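Local coordinates for nitrate transport protein (Parabacteroides distasonis, PDB 3HN0), which probably serves as the substrate-binding component of an ABC transporter, possibly for nitrate or a related small solute, at residues G84-V89 with R146-E151; D56-P61 with A185-P190; D177-A182 with K251-G256. All coordinates share one frame; numbering follows the deposited sequence.

Contact 1: G84-V89 with R146-E151; sequences GTLYLV and RAVLGE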
# COMPACT_ATOMS: atom_id res chain seq x y z
N GLY A 84 9.42 -2.77 3.16
CA GLY A 84 9.43 -2.23 4.53
C GLY A 84 10.85 -1.87 4.92
O GLY A 84 11.62 -2.70 5.39
N THR A 85 11.25 -0.63 4.68
CA THR A 85 12.60 -0.26 4.97
C THR A 85 12.81 0.81 6.02
O THR A 85 13.91 0.94 6.54
CB THR A 85 13.38 0.13 3.68
OG1 THR A 85 12.88 1.34 3.17
CG2 THR A 85 13.21 -0.90 2.62
N LEU A 86 11.78 1.61 6.30
CA LEU A 86 11.99 2.75 7.18
C LEU A 86 10.87 2.90 8.19
O LEU A 86 9.69 2.98 7.86
CB LEU A 86 12.19 4.01 6.34
CG LEU A 86 12.89 5.14 7.08
CD1 LEU A 86 14.38 4.74 7.38
CD2 LEU A 86 12.77 6.43 6.28
N TYR A 87 11.28 2.93 9.47
CA TYR A 87 10.37 3.12 10.56
C TYR A 87 10.82 4.20 11.52
O TYR A 87 12.01 4.41 11.69
CB TYR A 87 10.19 1.80 11.30
CG TYR A 87 9.49 0.75 10.52
CD1 TYR A 87 10.20 -0.06 9.61
CD2 TYR A 87 8.11 0.54 10.65
CE1 TYR A 87 9.56 -1.05 8.86
CE2 TYR A 87 7.48 -0.44 9.87
CZ TYR A 87 8.21 -1.23 9.00
OH TYR A 87 7.58 -2.21 8.25
N LEU A 88 9.88 4.92 12.11
CA LEU A 88 10.22 5.92 13.12
C LEU A 88 10.13 5.30 14.49
O LEU A 88 9.11 4.68 14.83
CB LEU A 88 9.22 7.06 13.05
CG LEU A 88 9.32 8.24 14.02
CD1 LEU A 88 10.63 8.98 13.85
CD2 LEU A 88 8.09 9.12 13.77
N VAL A 89 11.16 5.50 15.32
CA VAL A 89 11.16 5.02 16.69
C VAL A 89 11.34 6.20 17.65
O VAL A 89 12.01 7.18 17.32
CB VAL A 89 12.28 3.98 16.93
CG1 VAL A 89 12.03 2.74 16.08
CG2 VAL A 89 13.71 4.55 16.61
N ARG A 146 14.83 9.90 19.27
CA ARG A 146 13.89 9.77 18.16
C ARG A 146 14.75 9.59 16.92
O ARG A 146 15.73 10.31 16.76
CB ARG A 146 13.01 11.03 18.17
CG ARG A 146 12.20 11.38 16.98
CD ARG A 146 11.52 12.78 17.21
NE ARG A 146 10.31 12.67 18.00
CZ ARG A 146 9.65 13.70 18.53
NH1 ARG A 146 10.08 14.94 18.37
NH2 ARG A 146 8.53 13.50 19.21
N ALA A 147 14.39 8.59 16.10
CA ALA A 147 15.18 8.24 14.96
C ALA A 147 14.38 7.46 13.94
O ALA A 147 13.28 7.00 14.21
CB ALA A 147 16.42 7.40 15.41
N VAL A 148 14.97 7.36 12.76
CA VAL A 148 14.49 6.45 11.75
C VAL A 148 15.48 5.32 11.56
O VAL A 148 16.69 5.55 11.55
CB VAL A 148 14.19 7.14 10.41
CG1 VAL A 148 12.93 8.02 10.53
CG2 VAL A 148 15.38 7.91 9.94
N LEU A 149 14.95 4.11 11.42
CA LEU A 149 15.76 2.88 11.26
C LEU A 149 15.05 1.86 10.38
O LEU A 149 13.85 1.80 10.35
CB LEU A 149 16.05 2.21 12.62
CG LEU A 149 17.02 2.91 13.56
CD1 LEU A 149 17.01 2.20 14.95
CD2 LEU A 149 18.43 3.01 13.05
N GLY A 150 15.85 1.01 9.75
CA GLY A 150 15.39 -0.23 9.11
C GLY A 150 16.12 -1.42 9.74
O GLY A 150 16.94 -1.25 10.62
N GLU A 151 15.79 -2.62 9.28
CA GLU A 151 16.29 -3.84 9.87
C GLU A 151 17.70 -4.14 9.41
O GLU A 151 18.01 -3.82 8.30
CB GLU A 151 15.36 -4.97 9.50
CG GLU A 151 13.95 -4.78 10.09
CD GLU A 151 13.92 -4.97 11.58
OE1 GLU A 151 14.97 -5.23 12.24
OE2 GLU A 151 12.83 -4.84 12.13
O HOH W 1 13.92 -2.78 7.09
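Residues Tyr87-Val89 and Ala147-Leu149 pair as antiparallel strands in the three-stranded sheet of one lobe of a two-lobed fold like that of periplasmic binding proteins. Strand 87-90 is central and 146-149 lies at an edge. Two hydrogen-bonded pairs, Tyr87-Leu149 and Val89-Ala147, flank the non-hydrogen-bonded pair Leu88-Val148. The straightest bond runs from Val89 N to Ala147 O (2.8 Å, 173° at the hydrogen). That carbonyl oxygen is also covered by two methyls: Leu88 CD1 at 3.3 Å from Ala147 O, and Val89 CG2 at 3.5 Å from Ala147 O. Leu88 CG, anti to its backbone N (chi1 179°), carries the touching CD1. On the face shared by Tyr87, Val89, Ala147 and Leu149, Val89 CG2 also meets Ala147 CB at 4.1 Å. Leu149 O lies at the edge of the Tyr87 ring, near its plane, while accepting the bond from Tyr87 N. Beyond the last pair the backbones stay close, Thr85 O standing 3.2 Å from Gly150 CA, where a CB would clash with that oxygen. A water then bridges them, donating to Gly84 O and accepting from Glu151 N. Tyr87 OH bonds Arg239 O, and Arg146 forms a salt bridge with Glu90. Helix 132-141 packs on Ala147 and Leu149, helix 153-160 touches Tyr87, Val89 and Leu149, and strand 165-169 flanks strand 87-90 on its other edge.

Contact 2: D56-P61 with A185-P190; sequences DIAVLP and AVVYTP
Strands 57-61 and 185-188 run antiparallel, their axes 4.7 Å apart at closest approach and their directions 152° apart. Ala58-Val187 and Leu60-Ala185 are hydrogen-bonded pairs; Ile57-Tyr188 and Val59-Val186 are the non-hydrogen-bonded ones. In the first type each pair exchanges two N-H...O bonds, and the one from Val187 N to Ala58 O (2.9 Å) is nearly linear at 174°. Between them CA-H groups reach carbonyls, with Val59 CA at 3.1 Å from Ala185 O. Past the last pair, Thr189 N donates to Asp56 O at 3.2 Å. Thr189 OG1 lies 3.1 Å from the same Asp56 O, placed there by chi1 of 53°, between the backbone N and the carbonyl carbon.

On the face carrying Ile57, Val59, Val186 and Tyr188, the Ile57 and Val186 side chains cross obliquely, CG2 of Ile57 lying 3.7 Å from CG1 of Val186. Ile57 CG2 also covers Val187 O. On the other face Ala58 CB meets Val187 CG2 at 4.0 Å, and Ala185 CB sits 3.5 Å from Leu60 O.

Asp56 OD2 accepts a bond from Lys8 N, and Tyr188 OH bonds Glu193. Strand 6-12 runs parallel to 57-61 on its other edge, with Ile7, Val9 and Val11 against Ile57 and Val59. Strand 76-82 flanks 184-188. Helix 62-70, for which Pro61 is the N-cap, covers Ala185 and Val187.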
# COMPACT_ATOMS: atom_id res chain seq x y z
N ASP A 56 26.23 -9.86 -12.51
CA ASP A 56 25.20 -10.03 -13.53
C ASP A 56 23.87 -9.37 -13.10
O ASP A 56 23.16 -8.83 -13.91
CB ASP A 56 24.96 -11.53 -13.79
CG ASP A 56 26.21 -12.22 -14.37
OD1 ASP A 56 26.77 -11.61 -15.32
OD2 ASP A 56 26.66 -13.30 -13.85
N ILE A 57 23.57 -9.48 -11.81
CA ILE A 57 22.34 -8.96 -11.20
C ILE A 57 22.80 -8.26 -9.93
O ILE A 57 23.74 -8.72 -9.26
CB ILE A 57 21.43 -10.14 -10.80
CG1 ILE A 57 21.04 -10.93 -12.09
CG2 ILE A 57 20.24 -9.64 -9.95
CD1 ILE A 57 20.38 -12.27 -11.90
N ALA A 58 22.17 -7.14 -9.58
CA ALA A 58 22.57 -6.44 -8.37
C ALA A 58 21.34 -5.92 -7.70
O ALA A 58 20.38 -5.59 -8.37
CB ALA A 58 23.52 -5.27 -8.69
N VAL A 59 21.39 -5.78 -6.38
CA VAL A 59 20.27 -5.30 -5.64
C VAL A 59 20.76 -4.08 -4.85
O VAL A 59 21.68 -4.23 -4.02
CB VAL A 59 19.74 -6.42 -4.69
CG1 VAL A 59 18.45 -5.96 -4.02
CG2 VAL A 59 19.54 -7.75 -5.46
N LEU A 60 20.20 -2.89 -5.13
CA LEU A 60 20.67 -1.62 -4.58
C LEU A 60 19.55 -0.62 -4.63
O LEU A 60 18.47 -0.88 -5.22
CB LEU A 60 21.93 -1.09 -5.31
CG LEU A 60 21.76 -0.49 -6.73
CD1 LEU A 60 23.12 -0.17 -7.26
CD2 LEU A 60 21.06 -1.41 -7.73
N PRO A 61 19.77 0.54 -4.03
CA PRO A 61 18.65 1.45 -3.92
C PRO A 61 18.13 1.84 -5.29
O PRO A 61 18.91 1.99 -6.26
CB PRO A 61 19.24 2.64 -3.20
CG PRO A 61 20.30 2.04 -2.32
CD PRO A 61 20.92 1.00 -3.24
N ALA A 185 15.85 -1.82 -5.76
CA ALA A 185 15.88 -2.29 -7.12
C ALA A 185 16.69 -3.55 -7.25
O ALA A 185 17.83 -3.65 -6.72
CB ALA A 185 16.52 -1.25 -8.07
N VAL A 186 16.12 -4.49 -7.98
CA VAL A 186 16.89 -5.60 -8.55
C VAL A 186 17.14 -5.21 -9.99
O VAL A 186 16.18 -5.11 -10.78
CB VAL A 186 16.15 -6.95 -8.47
CG1 VAL A 186 16.98 -8.06 -9.12
CG2 VAL A 186 15.78 -7.30 -7.02
N VAL A 187 18.40 -5.04 -10.36
CA VAL A 187 18.77 -4.67 -11.72
C VAL A 187 19.59 -5.78 -12.38
O VAL A 187 20.20 -6.60 -11.68
CB VAL A 187 19.56 -3.34 -11.75
CG1 VAL A 187 18.67 -2.22 -11.09
CG2 VAL A 187 20.98 -3.46 -11.15
N TYR A 188 19.59 -5.81 -13.71
CA TYR A 188 20.25 -6.86 -14.45
C TYR A 188 20.88 -6.31 -15.71
O TYR A 188 20.46 -5.27 -16.26
CB TYR A 188 19.26 -8.00 -14.75
CG TYR A 188 18.15 -7.67 -15.68
CD1 TYR A 188 16.97 -7.10 -15.22
CD2 TYR A 188 18.26 -7.89 -17.07
CE1 TYR A 188 15.96 -6.77 -16.05
CE2 TYR A 188 17.23 -7.58 -17.90
CZ TYR A 188 16.06 -7.05 -17.41
OH TYR A 188 15.02 -6.69 -18.27
N THR A 189 21.86 -7.06 -16.18
CA THR A 189 22.63 -6.66 -17.36
C THR A 189 22.06 -7.38 -18.58
O THR A 189 21.24 -8.26 -18.49
CB THR A 189 24.11 -7.03 -17.18
OG1 THR A 189 24.18 -8.39 -16.85
CG2 THR A 189 24.83 -6.19 -16.09
N PRO A 190 22.47 -6.95 -19.79
CA PRO A 190 21.80 -7.48 -20.96
C PRO A 190 21.84 -9.00 -21.18
O PRO A 190 20.90 -9.56 -21.78
CB PRO A 190 22.56 -6.77 -22.10
CG PRO A 190 22.88 -5.48 -21.54
CD PRO A 190 23.26 -5.76 -20.12
O HOH W 2 26.42 -9.92 -17.01

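Contact 3: D177-A182 with K251-G256; sequences DTLGFA and KDAVMG
Ala182 points its CB at the first turn of helix 251-264, where the methyl touches both a backbone carbonyl and a valine branch. Ala182 CB lies 3.6 Å from Ala253 O and 3.8 Å from Val254 CG2. Val254 sets out away from the loop at CB, yet CG2, anti to the carbonyl carbon, meets the alanine. Ala253 directs its CB at the loop, near Leu179 CD2 (3.9 Å) and Gly180 O; it was modelled in two conformations, so its approaches, including that of its O, are less certain. No hydrogen bond joins the segments, and the contact is apolar apart from the methyls lying near carbonyl oxygens. Within the loop, Gly180 N makes a weak bond to Asp177 OD1; phi of 74° with psi near 180° would jam a CB against the preceding carbonyl, which calls for glycine. Trp83 packs beside Leu179 and Ala182, while Thr178 OG1 bonds Ala228 N of the second subunit, whose Gly225 packs on Leu179. The loop lies where the chain returns from one lobe to the other, so the contact packs this connection against the last helix, consistent with a two-lobed binding-protein fold.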
# COMPACT_ATOMS: atom_id res chain seq x y z
N ASP A 177 -2.22 3.59 0.39
CA ASP A 177 -1.11 2.95 -0.31
C ASP A 177 -0.59 1.84 0.62
O ASP A 177 0.41 2.06 1.26
CB ASP A 177 0.00 4.01 -0.64
CG ASP A 177 1.24 3.42 -1.46
OD1 ASP A 177 0.96 2.49 -2.22
OD2 ASP A 177 2.48 3.85 -1.35
N THR A 178 -1.25 0.66 0.72
CA THR A 178 -0.69 -0.44 1.54
C THR A 178 0.59 -0.99 0.95
O THR A 178 1.38 -1.60 1.68
CB THR A 178 -1.67 -1.68 1.80
OG1 THR A 178 -1.96 -2.35 0.57
CG2 THR A 178 -2.95 -1.21 2.46
N LEU A 179 0.81 -0.81 -0.34
CA LEU A 179 2.03 -1.36 -0.98
C LEU A 179 3.26 -0.59 -0.53
O LEU A 179 4.27 -1.19 -0.15
CB LEU A 179 1.95 -1.33 -2.52
CG LEU A 179 3.19 -1.82 -3.28
CD1 LEU A 179 3.46 -3.26 -2.96
CD2 LEU A 179 3.13 -1.64 -4.83
N GLY A 180 3.18 0.73 -0.51
CA GLY A 180 4.39 1.52 -0.23
C GLY A 180 5.43 1.61 -1.33
O GLY A 180 5.26 1.11 -2.44
N PHE A 181 6.50 2.33 -1.02
CA PHE A 181 7.43 2.76 -2.03
C PHE A 181 8.33 1.64 -2.58
O PHE A 181 8.86 0.88 -1.84
CB PHE A 181 8.39 3.82 -1.49
CG PHE A 181 7.72 5.06 -0.95
CD1 PHE A 181 7.06 5.93 -1.79
CD2 PHE A 181 7.79 5.36 0.39
CE1 PHE A 181 6.49 7.09 -1.30
CE2 PHE A 181 7.21 6.51 0.88
CZ PHE A 181 6.55 7.36 0.04
N ALA A 182 8.55 1.64 -3.89
CA ALA A 182 9.51 0.75 -4.50
C ALA A 182 10.92 1.35 -4.34
O ALA A 182 11.48 1.94 -5.26
CB ALA A 182 9.12 0.47 -5.94
N LYS A 251 5.04 -0.47 -11.87
CA LYS A 251 5.57 0.69 -12.59
C LYS A 251 5.13 1.96 -11.87
O LYS A 251 5.91 2.91 -11.70
CB LYS A 251 5.09 0.70 -14.05
CG LYS A 251 5.59 1.93 -14.89
CD LYS A 251 5.10 1.90 -16.34
N ASP A 252 3.89 1.98 -11.38
CA ASP A 252 3.39 3.17 -10.69
C ASP A 252 4.06 3.46 -9.38
O ASP A 252 4.34 4.62 -9.09
CB ASP A 252 1.85 3.15 -10.57
CG ASP A 252 1.14 3.34 -11.94
OD1 ASP A 252 1.77 3.76 -12.95
OD2 ASP A 252 -0.09 3.06 -12.01
N ALA A 253 4.35 2.43 -8.57
CA ALA A 253 5.13 2.57 -7.35
C ALA A 253 6.60 2.92 -7.62
O ALA A 253 7.29 3.44 -6.72
CB ALA A 253 5.08 1.28 -6.50
N VAL A 254 7.10 2.55 -8.79
CA VAL A 254 8.49 2.88 -9.14
C VAL A 254 8.56 4.34 -9.53
O VAL A 254 9.26 5.11 -8.92
CB VAL A 254 9.05 1.99 -10.26
CG1 VAL A 254 10.41 2.57 -10.80
CG2 VAL A 254 9.22 0.55 -9.73
N MSE A 255 7.76 4.71 -10.52
CA MSE A 255 7.84 6.07 -11.06
C MSE A 255 7.31 7.09 -10.07
O MSE A 255 7.84 8.20 -9.95
CB MSE A 255 7.11 6.17 -12.38
CG MSE A 255 7.66 5.23 -13.44
SE MSE A 255 9.53 5.62 -13.89
CE MSE A 255 9.18 7.18 -14.73
N GLY A 256 6.27 6.73 -9.31
CA GLY A 256 5.83 7.61 -8.20
C GLY A 256 6.87 7.89 -7.14
O GLY A 256 7.02 9.03 -6.67

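From the N terminus, contact 2 opens first, at 56-61 in the seven-stranded sheet of the first lobe. After strand 76-82 the chain passes into the second lobe, where 84-89 pairs with 146-151, 57 residues further on; contact 1 thus closes a loop lying wholly within that of contact 2. The return path supplies 177-182, opening contact 3, and 185-190 then closes contact 2 by re-entering the first sheet. Contact 3 closes last, at 251-256, so it crosses contact 2 and follows contact 1 in series. Contacts 1 and 2 knit one sheet in each lobe, their centres about 24 Å apart, whereas contact 3 ties the returning connection to the C-terminal helix.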